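Epf (Streptococcus pyogenes, PDB 4ES8) is a cell-surface adhesin that binds to cells through an N-terminal domain containing a carbohydrate-binding module. Local coordinates at residues Gly41-Lys46 with Asp143-Ser148; His55-Lys60 with Gly66-Asn71; Ser177-Lys182 with Ser238-Thr243. One frame throughout, in Å; residues are numbered along the deposited sequence. Where two conformers were deposited one is given.

Contact 1. Residues Gly41-Lys46 with Asp143-Ser148. With ACT (acetate ion), chain D.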
loop_
_atom_site.group_PDB
_atom_site.type_symbol
_atom_site.label_atom_id
_atom_site.label_comp_id
_atom_site.label_asym_id
_atom_site.label_seq_id
_atom_site.Cartn_x
_atom_site.Cartn_y
_atom_site.Cartn_z
ATOM N N GLY A 41 14.928 -2.169 6.704
ATOM C CA GLY A 41 15.177 -3.284 7.610
ATOM C C GLY A 41 16.027 -4.349 6.943
ATOM O O GLY A 41 16.024 -4.504 5.711
ATOM N N ARG A 42 16.727 -5.119 7.765
ATOM C CA ARG A 42 17.658 -6.138 7.309
ATOM C C ARG A 42 17.567 -7.272 8.329
ATOM O O ARG A 42 17.661 -7.032 9.534
ATOM C CB ARG A 42 19.085 -5.548 7.197
ATOM C CG ARG A 42 19.427 -4.617 8.373
ATOM C CD ARG A 42 20.807 -4.009 8.190
ATOM N NE ARG A 42 20.909 -2.767 8.951
ATOM C CZ ARG A 42 21.624 -2.627 10.065
ATOM N NH1 ARG A 42 22.251 -3.678 10.601
ATOM N NH2 ARG A 42 21.666 -1.454 10.689
ATOM N N PHE A 43 17.277 -8.483 7.848
ATOM C CA PHE A 43 16.995 -9.605 8.749
ATOM C C PHE A 43 17.564 -10.894 8.224
ATOM O O PHE A 43 17.887 -10.981 7.035
ATOM C CB PHE A 43 15.461 -9.789 8.829
ATOM C CG PHE A 43 14.674 -8.575 9.268
ATOM C CD1 PHE A 43 14.261 -7.618 8.339
ATOM C CD2 PHE A 43 14.373 -8.371 10.610
ATOM C CE1 PHE A 43 13.535 -6.487 8.742
ATOM C CE2 PHE A 43 13.659 -7.228 11.020
ATOM C CZ PHE A 43 13.245 -6.294 10.083
ATOM N N PHE A 44 17.598 -11.943 9.077
ATOM C CA PHE A 44 18.035 -13.236 8.595
ATOM C C PHE A 44 17.323 -14.324 9.346
ATOM O O PHE A 44 16.728 -14.086 10.407
ATOM C CB PHE A 44 19.570 -13.412 8.712
ATOM C CG PHE A 44 20.016 -13.535 10.152
ATOM C CD1 PHE A 44 20.192 -12.400 10.942
ATOM C CD2 PHE A 44 20.305 -14.774 10.702
ATOM C CE1 PHE A 44 20.609 -12.511 12.284
ATOM C CE2 PHE A 44 20.721 -14.893 12.047
ATOM C CZ PHE A 44 20.873 -13.757 12.821
ATOM N N SER A 45 17.408 -15.532 8.797
ATOM C CA SER A 45 16.830 -16.716 9.413
ATOM C C SER A 45 17.718 -17.921 9.187
ATOM O O SER A 45 17.796 -18.429 8.063
ATOM C CB SER A 45 15.440 -16.994 8.854
ATOM O OG SER A 45 14.890 -18.155 9.468
ATOM N N LYS A 46 18.427 -18.368 10.230
ATOM C CA LYS A 46 19.242 -19.578 10.078
ATOM C C LYS A 46 18.303 -20.767 9.937
ATOM O O LYS A 46 17.296 -20.879 10.664
ATOM C CB LYS A 46 20.168 -19.750 11.283
ATOM C CG LYS A 46 21.308 -18.736 11.269
ATOM C CD LYS A 46 22.305 -18.931 12.406
ATOM C CE LYS A 46 23.236 -20.092 12.125
ATOM N NZ LYS A 46 24.036 -19.855 10.870
ATOM N N ASP A 143 14.154 -5.499 15.920
ATOM C CA ASP A 143 12.943 -5.777 15.166
ATOM C C ASP A 143 12.993 -7.218 14.665
ATOM O O ASP A 143 14.075 -7.800 14.514
ATOM C CB ASP A 143 12.792 -4.801 13.982
ATOM C CG ASP A 143 11.392 -4.724 13.387
ATOM O OD1 ASP A 143 10.409 -5.188 14.058
ATOM O OD2 ASP A 143 11.258 -4.211 12.250
ATOM N N SER A 144 11.823 -7.798 14.463
ATOM C CA SER A 144 11.710 -9.185 14.030
ATOM C C SER A 144 10.410 -9.363 13.297
ATOM O O SER A 144 9.541 -8.476 13.361
ATOM C CB SER A 144 11.762 -10.114 15.241
ATOM O OG SER A 144 10.630 -9.864 16.061
ATOM N N PHE A 145 10.277 -10.474 12.574
ATOM C CA PHE A 145 9.028 -10.754 11.887
ATOM C C PHE A 145 8.964 -12.208 11.491
ATOM O O PHE A 145 9.992 -12.906 11.500
ATOM C CB PHE A 145 8.826 -9.880 10.607
ATOM C CG PHE A 145 9.629 -10.285 9.394
ATOM C CD1 PHE A 145 10.938 -9.825 9.212
ATOM C CD2 PHE A 145 9.066 -11.079 8.396
ATOM C CE1 PHE A 145 11.685 -10.211 8.093
ATOM C CE2 PHE A 145 9.815 -11.465 7.272
ATOM C CZ PHE A 145 11.125 -11.021 7.124
ATOM N N LYS A 146 7.738 -12.636 11.130
ATOM C CA LYS A 146 7.461 -13.977 10.611
ATOM C C LYS A 146 6.847 -13.830 9.239
ATOM O O LYS A 146 6.012 -12.952 9.055
ATOM C CB LYS A 146 6.510 -14.769 11.521
ATOM C CG LYS A 146 7.092 -15.192 12.871
ATOM C CD LYS A 146 6.374 -16.440 13.404
ATOM C CE LYS A 146 4.973 -16.195 13.916
ATOM N NZ LYS A 146 4.168 -17.446 13.934
ATOM N N ILE A 147 7.255 -14.660 8.266
ATOM C CA ILE A 147 6.669 -14.538 6.923
ATOM C C ILE A 147 5.143 -14.654 7.034
ATOM O O ILE A 147 4.411 -13.883 6.402
ATOM C CB ILE A 147 7.231 -15.630 5.998
ATOM C CG1 ILE A 147 8.738 -15.453 5.786
ATOM C CG2 ILE A 147 6.480 -15.645 4.648
ATOM C CD1 ILE A 147 9.389 -16.612 4.950
ATOM N N SER A 148 4.694 -15.616 7.855
ATOM C CA SER A 148 3.271 -15.937 8.042
ATOM C C SER A 148 2.468 -14.780 8.684
ATOM O O SER A 148 1.237 -14.869 8.709
ATOM C CB SER A 148 3.130 -17.206 8.880
ATOM O OG SER A 148 3.650 -17.004 10.179
HETATM C C ACT D . 23.596 -2.349 13.604
HETATM O O ACT D . 22.808 -1.418 13.334
HETATM O OXT ACT D . 23.679 -3.446 13.025
HETATM C CH3 ACT D . 24.622 -2.177 14.737
#
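F43 and S144 mark the closest approach of strand 41-46 to the 143-148 segment, their CA atoms 7.5 Å apart, and no hydrogen bond passes between the two backbones. What joins them is a buried edge-to-face aromatic pair. The F145 ring presents its CD1-CE1 edge to one face of the F43 ring, with CE1 3.6 Å from F43 CG; the ring planes stand 86° apart and the centroids 5.0 Å. With chi1 76°, the F145 ring lies between its own backbone N and carbonyl carbon, and this swings it across to F43.

At its far end the F43 ring meets D143 edge-on: CE2 lies 3.6 Å from the D143 carbonyl O, in the ring plane, while CZ comes equally near OD2 of the carboxylate, tilted 67° to the ring. OD2 also accepts a hydrogen bond from N138 N, and OD1 a weak one from S144 N. R42 points the other way, where NH1 and NH2 grip both oxygens of an acetate ion end-on; the NH1 to OXT bond is 2.8 Å and nearly straight. NH1 bonds also to H55 O and NH2 to W32 O.

The aromatic pair joins strand 41-46 to the short strand 144-146, two strands that both pair with strand 51-54 in one antiparallel sheet. F145 stacks on Y52 and packs against A100 and K102 of strand 97-105 and V189 of strand 186-194.

Contact 2. Residues His55-Lys60 with Gly66-Asn71. With ACT (acetate ion), chain D.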
loop_
_atom_site.group_PDB
_atom_site.type_symbol
_atom_site.label_atom_id
_atom_site.label_comp_id
_atom_site.label_asym_id
_atom_site.label_seq_id
_atom_site.Cartn_x
_atom_site.Cartn_y
_atom_site.Cartn_z
ATOM N N HIS A 55 19.528 -8.346 11.257
ATOM C CA HIS A 55 20.841 -8.681 10.713
ATOM C C HIS A 55 21.830 -7.586 11.072
ATOM O O HIS A 55 22.002 -6.596 10.345
ATOM C CB HIS A 55 20.709 -8.836 9.186
ATOM C CG HIS A 55 21.946 -9.201 8.409
ATOM N ND1 HIS A 55 23.035 -8.333 8.295
ATOM C CD2 HIS A 55 22.189 -10.298 7.651
ATOM C CE1 HIS A 55 23.903 -8.947 7.497
ATOM N NE2 HIS A 55 23.441 -10.122 7.073
ATOM N N LEU A 56 22.498 -7.764 12.223
ATOM C CA LEU A 56 23.458 -6.763 12.690
ATOM C C LEU A 56 24.667 -6.652 11.773
ATOM O O LEU A 56 25.060 -7.632 11.134
ATOM C CB LEU A 56 23.928 -7.076 14.113
ATOM C CG LEU A 56 22.839 -7.221 15.163
ATOM C CD1 LEU A 56 23.364 -7.975 16.368
ATOM C CD2 LEU A 56 22.259 -5.863 15.570
ATOM N N ILE A 57 25.220 -5.442 11.675
ATOM C CA ILE A 57 26.432 -5.186 10.906
ATOM C C ILE A 57 27.362 -4.419 11.879
ATOM O O ILE A 57 26.865 -3.957 12.918
ATOM C CB ILE A 57 26.183 -4.468 9.565
ATOM C CG1 ILE A 57 25.608 -3.053 9.803
ATOM C CG2 ILE A 57 25.262 -5.346 8.672
ATOM C CD1 ILE A 57 25.252 -2.238 8.552
ATOM N N PRO A 58 28.671 -4.277 11.590
ATOM C CA PRO A 58 29.552 -3.593 12.561
ATOM C C PRO A 58 29.059 -2.174 12.818
ATOM O O PRO A 58 28.784 -1.425 11.881
ATOM C CB PRO A 58 30.927 -3.647 11.877
ATOM C CG PRO A 58 30.855 -4.880 11.018
ATOM C CD PRO A 58 29.454 -4.793 10.446
ATOM N N ALA A 59 28.874 -1.815 14.113
ATOM C CA ALA A 59 28.278 -0.524 14.451
ATOM C C ALA A 59 29.004 0.670 13.830
ATOM O O ALA A 59 28.335 1.615 13.428
ATOM C CB ALA A 59 28.184 -0.362 15.964
ATOM N N LYS A 60 30.345 0.613 13.716
ATOM C CA LYS A 60 31.119 1.733 13.158
ATOM C C LYS A 60 30.924 1.921 11.647
ATOM O O LYS A 60 31.265 2.986 11.110
ATOM C CB LYS A 60 32.601 1.516 13.434
ATOM C CG LYS A 60 32.974 1.795 14.887
ATOM C CD LYS A 60 34.431 1.466 15.177
ATOM C CE LYS A 60 34.761 1.631 16.647
ATOM N NZ LYS A 60 34.634 3.047 17.089
ATOM N N GLY A 66 28.814 0.430 0.265
ATOM C CA GLY A 66 29.371 -0.864 -0.116
ATOM C C GLY A 66 28.845 -2.042 0.686
ATOM O O GLY A 66 27.913 -1.900 1.483
ATOM N N TRP A 67 29.442 -3.207 0.469
ATOM C CA TRP A 67 29.043 -4.445 1.131
ATOM C C TRP A 67 29.378 -4.412 2.615
ATOM O O TRP A 67 30.522 -4.133 2.983
ATOM C CB TRP A 67 29.720 -5.659 0.504
ATOM C CG TRP A 67 29.247 -5.955 -0.882
ATOM C CD1 TRP A 67 29.900 -5.687 -2.055
ATOM C CD2 TRP A 67 28.003 -6.568 -1.242
ATOM N NE1 TRP A 67 29.148 -6.131 -3.123
ATOM C CE2 TRP A 67 27.972 -6.660 -2.652
ATOM C CE3 TRP A 67 26.914 -7.072 -0.503
ATOM C CZ2 TRP A 67 26.883 -7.203 -3.343
ATOM C CZ3 TRP A 67 25.827 -7.582 -1.188
ATOM C CH2 TRP A 67 25.828 -7.674 -2.590
ATOM N N ARG A 68 28.383 -4.713 3.440
ATOM C CA ARG A 68 28.504 -4.715 4.908
ATOM C C ARG A 68 28.344 -6.131 5.453
ATOM O O ARG A 68 27.310 -6.777 5.212
ATOM C CB ARG A 68 27.435 -3.789 5.547
ATOM C CG ARG A 68 27.407 -2.347 5.021
ATOM C CD ARG A 68 28.317 -1.378 5.797
ATOM N NE ARG A 68 29.737 -1.754 5.743
ATOM C CZ ARG A 68 30.585 -1.364 4.797
ATOM N NH1 ARG A 68 30.165 -0.611 3.785
ATOM N NH2 ARG A 68 31.862 -1.730 4.852
ATOM N N GLU A 69 29.329 -6.601 6.208
ATOM C CA GLU A 69 29.296 -7.964 6.746
ATOM C C GLU A 69 28.251 -8.156 7.847
ATOM O O GLU A 69 28.018 -7.248 8.667
ATOM C CB GLU A 69 30.672 -8.389 7.316
ATOM C CG GLU A 69 31.131 -7.635 8.565
ATOM C CD GLU A 69 32.636 -7.504 8.728
ATOM O OE1 GLU A 69 33.324 -7.099 7.764
ATOM O OE2 GLU A 69 33.130 -7.827 9.827
ATOM N N HIS A 70 27.675 -9.367 7.893
ATOM C CA HIS A 70 26.859 -9.788 9.042
ATOM C C HIS A 70 27.822 -9.781 10.244
ATOM O O HIS A 70 28.877 -10.441 10.180
ATOM C CB HIS A 70 26.290 -11.201 8.797
ATOM C CG HIS A 70 25.202 -11.599 9.746
ATOM N ND1 HIS A 70 24.663 -12.875 9.726
ATOM C CD2 HIS A 70 24.611 -10.885 10.740
ATOM C CE1 HIS A 70 23.735 -12.885 10.675
ATOM N NE2 HIS A 70 23.649 -11.708 11.287
ATOM N N ASN A 71 27.527 -8.974 11.282
ATOM C CA ASN A 71 28.456 -8.779 12.396
ATOM C C ASN A 71 28.991 -10.104 12.931
ATOM O O ASN A 71 28.211 -11.006 13.211
ATOM C CB ASN A 71 27.793 -7.993 13.500
ATOM C CG ASN A 71 28.817 -7.449 14.450
ATOM O OD1 ASN A 71 29.735 -6.734 14.045
ATOM N ND2 ASN A 71 28.726 -7.863 15.705
HETATM C C ACT D . 23.596 -2.349 13.604
HETATM O O ACT D . 22.808 -1.418 13.334
HETATM O OXT ACT D . 23.679 -3.446 13.025
HETATM C CH3 ACT D . 24.622 -2.177 14.737
HETATM O O HOH W 1 22.985 -10.393 13.570
#
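I57 and N71 bring the two backbones within 4.4 Å, CA to CA, where the touching parts, 55-58 and 68-71, run at 95° to each other. The 55-60 segment opens the connection that leaves strand 51-54 of one sheet and arrives at strand 68-69, an edge strand of the second, so the contact lies in a sheet-to-sheet crossover of a beta-sandwich. A single hydrogen bond ties the backbones, from N71 N to L56 O (2.8 Å); it is almost straight at the hydrogen, although the donor sits above the carbonyl plane.

The rings of H55 and H70 form a face-to-face stack, their centroids 4.0 Å apart and their planes inclined by only 18°. Each histidine extends its CG opposite the backbone N, which lays one ring over the other. H55 NE2 is hydrogen-bonded to S76 OG and H70 ND1 to D75 OD1, so each ring has a polar anchor near strand 76-80, and the D75 carboxylate may polarise the H70 ring through ND1. In its own plane the H70 ring directs CD2 at L56 O, while a water beside the same edge links H70 NE2 to L56 N.

Farther along, E69 O receives a CA-H...O contact from I57 CA (3.4 Å), and I57 CD1 packs on R68 CB. The P58 ring is crossed at about a right angle by the E69 side chain, CG to CG 3.7 Å, and P58 CA lies 3.5 Å from N71 OD1. I57 N, finally, gives its hydrogen to OXT of a bound acetate ion, 2.9 Å away, in a nearly straight bond.

Contact 3. Residues Ser177-Lys182 with Ser238-Thr243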
loop_
_atom_site.group_PDB
_atom_site.type_symbol
_atom_site.label_atom_id
_atom_site.label_comp_id
_atom_site.label_asym_id
_atom_site.label_seq_id
_atom_site.Cartn_x
_atom_site.Cartn_y
_atom_site.Cartn_z
ATOM N N SER A 177 0.169 -6.439 -6.185
ATOM C CA SER A 177 -0.957 -5.634 -5.727
ATOM C C SER A 177 -1.498 -6.252 -4.441
ATOM O O SER A 177 -1.338 -7.456 -4.224
ATOM C CB SER A 177 -2.041 -5.536 -6.795
ATOM O OG SER A 177 -2.542 -6.804 -7.182
ATOM N N PHE A 178 -2.088 -5.422 -3.573
ATOM C CA PHE A 178 -2.642 -5.913 -2.321
ATOM C C PHE A 178 -3.593 -4.887 -1.766
ATOM O O PHE A 178 -3.562 -3.719 -2.166
ATOM C CB PHE A 178 -1.552 -6.243 -1.279
ATOM C CG PHE A 178 -0.799 -5.041 -0.771
ATOM C CD1 PHE A 178 0.215 -4.459 -1.531
ATOM C CD2 PHE A 178 -1.114 -4.471 0.459
ATOM C CE1 PHE A 178 0.898 -3.328 -1.065
ATOM C CE2 PHE A 178 -0.421 -3.347 0.926
ATOM C CZ PHE A 178 0.582 -2.788 0.162
ATOM N N ARG A 179 -4.394 -5.321 -0.805
ATOM C CA ARG A 179 -5.300 -4.436 -0.064
ATOM C C ARG A 179 -4.851 -4.383 1.389
ATOM O O ARG A 179 -4.555 -5.432 1.982
ATOM C CB ARG A 179 -6.753 -4.968 -0.150
ATOM C CG ARG A 179 -7.757 -4.151 0.645
ATOM C CD ARG A 179 -9.196 -4.553 0.301
ATOM N NE ARG A 179 -9.560 -3.969 -0.994
ATOM C CZ ARG A 179 -10.737 -4.118 -1.597
ATOM N NH1 ARG A 179 -11.690 -4.858 -1.040
ATOM N NH2 ARG A 179 -10.970 -3.522 -2.758
ATOM N N THR A 180 -4.808 -3.180 1.997
ATOM C CA THR A 180 -4.409 -3.115 3.407
ATOM C C THR A 180 -5.528 -3.526 4.385
ATOM O O THR A 180 -6.723 -3.254 4.150
ATOM C CB THR A 180 -4.015 -1.702 3.754
ATOM O OG1 THR A 180 -5.104 -0.820 3.392
ATOM C CG2 THR A 180 -2.711 -1.287 3.076
ATOM N N LEU A 181 -5.116 -4.129 5.507
ATOM C CA LEU A 181 -6.030 -4.498 6.602
ATOM C C LEU A 181 -5.932 -3.488 7.749
ATOM O O LEU A 181 -6.773 -3.501 8.665
ATOM C CB LEU A 181 -5.722 -5.929 7.113
ATOM C CG LEU A 181 -5.974 -7.029 6.077
ATOM C CD1 LEU A 181 -5.540 -8.384 6.585
ATOM C CD2 LEU A 181 -7.452 -7.060 5.582
ATOM N N LYS A 182 -4.873 -2.661 7.746
ATOM C CA LYS A 182 -4.612 -1.661 8.779
ATOM C C LYS A 182 -4.245 -0.321 8.167
ATOM O O LYS A 182 -3.888 -0.271 6.995
ATOM C CB LYS A 182 -3.407 -2.102 9.656
ATOM C CG LYS A 182 -3.541 -3.449 10.368
ATOM C CD LYS A 182 -2.304 -3.745 11.208
ATOM C CE LYS A 182 -2.490 -4.970 12.075
ATOM N NZ LYS A 182 -1.473 -5.035 13.156
ATOM N N SER A 238 -19.433 -0.090 -2.946
ATOM C CA SER A 238 -18.223 -0.399 -3.684
ATOM C C SER A 238 -18.333 -1.767 -4.309
ATOM O O SER A 238 -18.446 -2.766 -3.574
ATOM C CB SER A 238 -17.001 -0.338 -2.774
ATOM O OG SER A 238 -15.856 -0.818 -3.458
ATOM N N ASP A 239 -18.270 -1.832 -5.642
ATOM C CA ASP A 239 -18.335 -3.099 -6.367
ATOM C C ASP A 239 -17.205 -4.046 -5.965
ATOM O O ASP A 239 -17.377 -5.263 -5.981
ATOM C CB ASP A 239 -18.267 -2.850 -7.871
ATOM C CG ASP A 239 -19.561 -2.316 -8.476
ATOM O OD1 ASP A 239 -20.570 -2.251 -7.754
ATOM O OD2 ASP A 239 -19.551 -1.958 -9.670
ATOM N N ASP A 240 -16.011 -3.489 -5.591
ATOM C CA ASP A 240 -14.893 -4.399 -5.272
ATOM C C ASP A 240 -14.702 -4.659 -3.741
ATOM O O ASP A 240 -13.642 -5.136 -3.310
ATOM C CB ASP A 240 -13.590 -3.932 -5.928
ATOM C CG ASP A 240 -13.066 -2.602 -5.457
ATOM O OD1 ASP A 240 -13.478 -2.153 -4.364
ATOM O OD2 ASP A 240 -12.208 -2.031 -6.156
ATOM N N GLY A 241 -15.745 -4.420 -2.959
ATOM C CA GLY A 241 -15.735 -4.803 -1.555
ATOM C C GLY A 241 -15.127 -3.845 -0.558
ATOM O O GLY A 241 -15.042 -4.199 0.621
ATOM N N ARG A 242 -14.718 -2.632 -0.999
ATOM C CA ARG A 242 -14.226 -1.589 -0.083
ATOM C C ARG A 242 -15.296 -1.252 0.932
ATOM O O ARG A 242 -16.464 -1.089 0.531
ATOM C CB ARG A 242 -13.939 -0.273 -0.841
ATOM C CG ARG A 242 -12.659 -0.096 -1.602
ATOM C CD ARG A 242 -12.653 1.352 -2.107
ATOM N NE ARG A 242 -12.365 2.349 -1.064
ATOM C CZ ARG A 242 -12.414 3.669 -1.253
ATOM N NH1 ARG A 242 -12.734 4.165 -2.437
ATOM N NH2 ARG A 242 -12.112 4.501 -0.263
ATOM N N THR A 243 -14.939 -1.051 2.192
ATOM C CA THR A 243 -15.892 -0.618 3.216
ATOM C C THR A 243 -15.389 0.679 3.858
ATOM O O THR A 243 -16.201 1.397 4.460
ATOM C CB THR A 243 -16.182 -1.710 4.245
ATOM O OG1 THR A 243 -14.992 -2.017 4.970
ATOM C CG2 THR A 243 -16.813 -2.967 3.619
#
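An extended start to the R179 side chain (chi1 177°) and a bend at chi3 (-77°) carry its guanidinium to D240, whose carboxylate is swung between its own backbone N and carbonyl carbon. The terminal nitrogens close end-on upon a single atom, the D240 carbonyl O: NH1 at 3.0 Å and NH2 at 3.2 Å, both arriving from the same face of the carbonyl plane. The oxygen lies close to the guanidinium plane. A salt bridge, its hydrogen bond weak, joins NH2 to D240 OD1, 3.3 Å away, the carboxylate being turned 66° from the guanidinium. Over one face of that group rests R242, its CG 4.0 Å from R179 NH2.

The receiving loop holds its own shape. A type I turn runs from S238 to G241, with G241 N donating to S238 O, and S238 OG accepts from R242 N at 3.3 Å. R179 is held first by a salt bridge from NE to D113, and D240 is its further partner. D240 OD2 takes a hydrogen bond from N216 ND2; R242 NH2 bonds to N244 O, while its NH1 makes a salt bridge with D248 OD1 and a hydrogen bond to N216 O.

The arrangement is that of an interface between two beta domains. R179, on strand 172-180 of the N-terminal sandwich, bonds to the loop between strands 231-237 and 248-253, which probably belongs to the fibronectin-like domain.

In the fold
Contacts 1 and 2 are neighbours, their centres 16 Å apart, and along the chain contact 2 is nested within the loop closed by contact 1. They touch through R42 O and H55 N, 2.9 Å apart and probably hydrogen-bonded, and through the F44 ring, which meets H70 edge-to-face. One acetate ion, probably from the crystallisation liquor, bridges both. Contact 3 stands apart at the junction with the following domain, its centre 26 Å from that of contact 1 and 39 Å from that of contact 2, yet strands 68-69 and 172-180 belong to the same sheet. The R179 side chain is about 12 Å from a bound sodium ion.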